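Local coordinates for protein activated BY transcription factor SSRB (PDB 2WNW) that belongs to glycosyl hydrolase family 30 and is also called SrfJ, built from a TIM barrel and a beta-sandwich domain, at residues A[191-196]-A[215-220]; A[398-401]-A[405-408]. All coordinates share one frame; numbering follows the deposited sequence.

Contact 1: residues A[191-196]-A[215-220]; sequences LSVQNE and AFAVQY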
loop_
_atom_site.group_PDB
_atom_site.type_symbol
_atom_site.label_atom_id
_atom_site.label_comp_id
_atom_site.label_asym_id
_atom_site.label_seq_id
_atom_site.Cartn_x
_atom_site.Cartn_y
_atom_site.Cartn_z
ATOM N N LEU A 191 24.657 -14.537 2.915
ATOM C CA LEU A 191 24.279 -15.734 3.649
ATOM C C LEU A 191 23.037 -15.448 4.476
ATOM O O LEU A 191 22.721 -14.293 4.757
ATOM C CB LEU A 191 25.377 -16.126 4.643
ATOM C CG LEU A 191 26.793 -16.458 4.183
ATOM C CD1 LEU A 191 27.718 -16.485 5.397
ATOM C CD2 LEU A 191 26.790 -17.794 3.466
ATOM N N SER A 192 22.322 -16.504 4.842
ATOM C CA SER A 192 21.212 -16.356 5.767
ATOM C C SER A 192 21.653 -17.378 6.814
ATOM O O SER A 192 22.376 -18.325 6.489
ATOM C CB SER A 192 19.857 -16.713 5.139
ATOM O OG SER A 192 19.684 -18.101 4.947
ATOM N N VAL A 193 21.279 -17.174 8.069
ATOM C CA VAL A 193 21.678 -18.095 9.127
ATOM C C VAL A 193 21.007 -19.452 8.994
ATOM O O VAL A 193 21.643 -20.490 9.168
ATOM C CB VAL A 193 21.337 -17.523 10.523
ATOM C CG1 VAL A 193 21.489 -18.608 11.586
ATOM C CG2 VAL A 193 22.256 -16.354 10.834
ATOM N N GLN A 194 19.719 -19.434 8.677
ATOM C CA GLN A 194 18.946 -20.660 8.556
ATOM C C GLN A 194 17.649 -20.416 7.799
ATOM O O GLN A 194 16.978 -19.401 8.001
ATOM C CB GLN A 194 18.625 -21.188 9.958
ATOM C CG GLN A 194 17.559 -22.268 10.024
ATOM C CD GLN A 194 18.023 -23.586 9.441
ATOM O OE1 GLN A 194 19.157 -24.003 9.657
ATOM N NE2 GLN A 194 17.136 -24.263 8.722
ATOM N N ASN A 195 17.304 -21.354 6.925
ATOM C CA ASN A 195 16.070 -21.266 6.161
ATOM C C ASN A 195 14.921 -21.566 7.129
ATOM O O ASN A 195 14.944 -22.588 7.824
ATOM C CB ASN A 195 16.077 -22.309 5.037
ATOM C CG ASN A 195 14.763 -22.359 4.272
ATOM O OD1 ASN A 195 14.398 -21.412 3.574
ATOM N ND2 ASN A 195 14.041 -23.465 4.408
ATOM N N GLU A 196 13.945 -20.663 7.199
ATOM C CA GLU A 196 12.769 -20.853 8.055
ATOM C C GLU A 196 13.109 -21.394 9.448
ATOM O O GLU A 196 12.671 -22.486 9.826
ATOM C CB GLU A 196 11.794 -21.811 7.362
ATOM C CG GLU A 196 11.361 -21.364 5.973
ATOM C CD GLU A 196 10.308 -22.274 5.365
ATOM O OE1 GLU A 196 9.329 -22.605 6.062
ATOM O OE2 GLU A 196 10.448 -22.648 4.185
ATOM N N ALA A 215 22.775 -14.650 17.497
ATOM C CA ALA A 215 24.048 -14.937 18.157
ATOM C C ALA A 215 24.949 -15.704 17.190
ATOM O O ALA A 215 26.156 -15.464 17.126
ATOM C CB ALA A 215 23.821 -15.757 19.428
ATOM N N PHE A 216 24.362 -16.619 16.425
ATOM C CA PHE A 216 25.145 -17.399 15.478
ATOM C C PHE A 216 25.735 -16.489 14.410
ATOM O O PHE A 216 26.885 -16.647 14.012
ATOM C CB PHE A 216 24.285 -18.475 14.809
ATOM C CG PHE A 216 25.076 -19.436 13.966
ATOM C CD1 PHE A 216 25.840 -20.435 14.561
ATOM C CD2 PHE A 216 25.095 -19.314 12.583
ATOM C CE1 PHE A 216 26.616 -21.300 13.785
ATOM C CE2 PHE A 216 25.868 -20.171 11.802
ATOM C CZ PHE A 216 26.629 -21.165 12.404
ATOM N N ALA A 217 24.942 -15.526 13.949
ATOM C CA ALA A 217 25.404 -14.602 12.919
ATOM C C ALA A 217 26.496 -13.657 13.420
ATOM O O ALA A 217 27.548 -13.515 12.796
ATOM C CB ALA A 217 24.223 -13.784 12.390
ATOM N N VAL A 218 26.242 -13.025 14.559
ATOM C CA VAL A 218 27.167 -12.046 15.116
ATOM C C VAL A 218 28.331 -12.587 15.941
ATOM O O VAL A 218 29.452 -12.090 15.832
ATOM C CB VAL A 218 26.388 -11.010 15.960
ATOM C CG1 VAL A 218 27.344 -10.004 16.584
ATOM C CG2 VAL A 218 25.364 -10.306 15.079
ATOM N N GLN A 219 28.074 -13.595 16.764
ATOM C CA GLN A 219 29.127 -14.154 17.607
ATOM C C GLN A 219 29.979 -15.226 16.938
ATOM O O GLN A 219 31.160 -15.372 17.261
ATOM C CB GLN A 219 28.520 -14.722 18.889
ATOM C CG GLN A 219 27.962 -13.668 19.827
ATOM C CD GLN A 219 27.165 -14.275 20.958
ATOM O OE1 GLN A 219 27.533 -15.317 21.500
ATOM N NE2 GLN A 219 26.070 -13.623 21.328
ATOM N N TYR A 220 29.399 -15.970 16.001
ATOM C CA TYR A 220 30.153 -17.030 15.343
ATOM C C TYR A 220 30.546 -16.795 13.890
ATOM O O TYR A 220 31.713 -16.964 13.534
ATOM C CB TYR A 220 29.404 -18.354 15.477
ATOM C CG TYR A 220 29.318 -18.824 16.913
ATOM C CD1 TYR A 220 28.382 -18.283 17.791
ATOM C CD2 TYR A 220 30.213 -19.775 17.406
ATOM C CE1 TYR A 220 28.338 -18.676 19.130
ATOM C CE2 TYR A 220 30.179 -20.173 18.738
ATOM C CZ TYR A 220 29.240 -19.620 19.595
ATOM O OH TYR A 220 29.202 -20.014 20.912
#
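Val193 is the one residue of 191-196 that reaches helix segment 215-220, and it does so with both methyls at once. Its CB points at the helix, and the two branches fork over neighbouring helical positions. CG1, set anti to the backbone N (chi1 168°), goes to the aromatic side chain, while CG2 goes to the alanine next to it. The CG1 of Val193 lies 3.8 Å from CD2 of Phe216, meeting the ring obliquely. The closer touch belongs to the other branch, where CG2 of Val193 sits 3.6 Å from CB of Ala217. Ala217 offers only a methyl here, consistent with the close approach; the CA atoms of Val193 and Ala217 are 6.4 Å apart. Phe216 reaches back toward the loop because its CG is likewise anti to its own backbone N (chi1 -172°). The interface is purely apolar and small, about 122 Å² in all, yet all three touching residues are buried, an example of how one branched side chain can join the end of a barrel strand to the covering helix. The polar side chains beside Val193 find partners away from the helix: NE2 of Gln194 donates to O of Asn195 at 2.9 Å and also bonds to Trp144 O, while OG of Ser192 is bonded to Ser142 of strand 138-143 and Asp239 of strand 234-239. In the TIM barrel, Val193 directly follows strand 190-192, which runs between those two parallel strands. Helix 210-227 packs outside it, and the ring of Phe216 continues onto Trp170, Ala171 and Ile174 of the adjacent helix 167-183.

Contact 2: residues A[398-401]-A[405-408]; sequences FVNP and RVLV. With PO4 (phosphate ion), chain C.
Phe398 and Val406 pair across the two strands as an antiparallel hydrogen-bonded pair, and this is the tight part of the contact. The amide N of Phe398 donates to O of Val406 at 2.7 Å, and N of Val406 returns a bond to O of Phe398 at 2.9 Å. Both side chains project from the same face of the sheet, where Phe398 meets the ring of Phe321 edge-to-face and Val406 packs on Thr439 and Leu441. Beside them, ND2 of Asn400 comes 3.6 Å from CG2 of Val406. That amide is pinned from outside the pair, its OD1 accepting from Arg378 N and its ND2 donating to Tyr376 O and Glu404.

The Val399-Arg405 pair, non-hydrogen-bonded, is the looser, more solvent-accessible part. Both residues are partly exposed, and their side chains run alongside each other in the same direction. A bend at chi2 (88°) helps set the guanidinium beside Val399, where NH1 of Arg405 passes 3.6 Å from CG1 of Val399, and turns its NE/NH2 edge toward a phosphate ion, probably from the crystallisation liquor. NE of Arg405 donates to phosphate O1 at 3.0 Å and NH2 of Arg405 to phosphate O4 at 2.7 Å, a two-pronged grip with phosphorus in the guanidinium plane. The antiparallel pairing of strands 393-399 and 405-411 beside a short turn is that of a beta hairpin, here in the beta-sandwich domain of this family 30 protein.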
loop_
_atom_site.group_PDB
_atom_site.type_symbol
_atom_site.label_atom_id
_atom_site.label_comp_id
_atom_site.label_asym_id
_atom_site.label_seq_id
_atom_site.Cartn_x
_atom_site.Cartn_y
_atom_site.Cartn_z
ATOM N N PHE A 398 10.797 1.811 -11.578
ATOM C CA PHE A 398 12.192 1.877 -11.164
ATOM C C PHE A 398 12.944 2.856 -12.056
ATOM O O PHE A 398 12.484 3.201 -13.142
ATOM C CB PHE A 398 12.878 0.519 -11.344
ATOM C CG PHE A 398 12.160 -0.637 -10.707
ATOM C CD1 PHE A 398 12.590 -1.144 -9.487
ATOM C CD2 PHE A 398 11.101 -1.262 -11.359
ATOM C CE1 PHE A 398 11.981 -2.269 -8.925
ATOM C CE2 PHE A 398 10.484 -2.384 -10.808
ATOM C CZ PHE A 398 10.928 -2.890 -9.589
ATOM N N VAL A 399 14.104 3.292 -11.585
ATOM C CA VAL A 399 14.971 4.154 -12.366
ATOM C C VAL A 399 16.320 3.453 -12.316
ATOM O O VAL A 399 16.928 3.341 -11.248
ATOM C CB VAL A 399 15.122 5.568 -11.770
ATOM C CG1 VAL A 399 16.080 6.381 -12.641
ATOM C CG2 VAL A 399 13.771 6.264 -11.705
ATOM N N ASN A 400 16.773 2.949 -13.459
ATOM C CA ASN A 400 18.055 2.263 -13.510
ATOM C C ASN A 400 19.194 3.236 -13.251
ATOM O O ASN A 400 19.022 4.452 -13.351
ATOM C CB ASN A 400 18.251 1.570 -14.859
ATOM C CG ASN A 400 17.457 0.282 -14.970
ATOM O OD1 ASN A 400 17.353 -0.472 -14.003
ATOM N ND2 ASN A 400 16.904 0.016 -16.148
ATOM N N PRO A 401 20.376 2.710 -12.901
ATOM C CA PRO A 401 21.534 3.559 -12.629
ATOM C C PRO A 401 21.827 4.567 -13.737
ATOM O O PRO A 401 22.253 5.685 -13.459
ATOM C CB PRO A 401 22.657 2.546 -12.445
ATOM C CG PRO A 401 21.949 1.399 -11.796
ATOM C CD PRO A 401 20.693 1.294 -12.636
ATOM N N ARG A 405 13.957 4.964 -17.154
ATOM C CA ARG A 405 12.751 4.743 -16.365
ATOM C C ARG A 405 12.122 3.415 -16.792
ATOM O O ARG A 405 12.089 3.089 -17.977
ATOM C CB ARG A 405 11.739 5.880 -16.575
ATOM C CG ARG A 405 12.100 7.220 -15.916
ATOM C CD ARG A 405 12.956 8.113 -16.820
ATOM N NE ARG A 405 13.069 9.467 -16.285
ATOM C CZ ARG A 405 13.896 9.826 -15.311
ATOM N NH1 ARG A 405 14.705 8.930 -14.761
ATOM N NH2 ARG A 405 13.896 11.077 -14.868
ATOM N N VAL A 406 11.634 2.647 -15.822
ATOM C CA VAL A 406 11.008 1.355 -16.105
ATOM C C VAL A 406 9.730 1.238 -15.279
ATOM O O VAL A 406 9.766 1.378 -14.061
ATOM C CB VAL A 406 11.938 0.178 -15.715
ATOM C CG1 VAL A 406 11.290 -1.139 -16.098
ATOM C CG2 VAL A 406 13.288 0.319 -16.397
ATOM N N LEU A 407 8.602 0.985 -15.939
ATOM C CA LEU A 407 7.334 0.850 -15.229
ATOM C C LEU A 407 6.661 -0.477 -15.556
ATOM O O LEU A 407 6.455 -0.804 -16.723
ATOM C CB LEU A 407 6.379 1.994 -15.594
ATOM C CG LEU A 407 5.031 1.945 -14.865
ATOM C CD1 LEU A 407 5.245 2.296 -13.403
ATOM C CD2 LEU A 407 4.041 2.925 -15.493
ATOM N N VAL A 408 6.321 -1.236 -14.520
ATOM C CA VAL A 408 5.640 -2.513 -14.708
ATOM C C VAL A 408 4.176 -2.316 -14.314
ATOM O O VAL A 408 3.887 -1.783 -13.244
ATOM C CB VAL A 408 6.245 -3.623 -13.811
ATOM C CG1 VAL A 408 5.492 -4.926 -14.023
ATOM C CG2 VAL A 408 7.720 -3.811 -14.133
HETATM P P PO4 C . 11.167 12.996 -16.334
HETATM O O1 PO4 C . 11.109 11.601 -16.847
HETATM O O2 PO4 C . 10.903 13.940 -17.449
HETATM O O3 PO4 C . 10.141 13.181 -15.273
HETATM O O4 PO4 C . 12.515 13.260 -15.765
#

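The two contacts lie in different domains, on opposite sides of the chain's centre and with nearest atoms about 21 Å apart, and they share no secondary-structure element. Contact 1 joins a barrel strand's end to the helix that follows it in the chain, with the touching segments 19 residues apart, whereas contact 2 joins two strands separated by a short turn. Their chemistry follows from this: the helix meets the loop through carbon atoms alone, while the hairpin is held by paired backbone bonds with side chains added on both faces. Contact 1 is entirely buried where it touches. Contact 2 is buried around Phe398 and Val406 and, at Arg405, carries a charged group partly exposed and able to bind an anion.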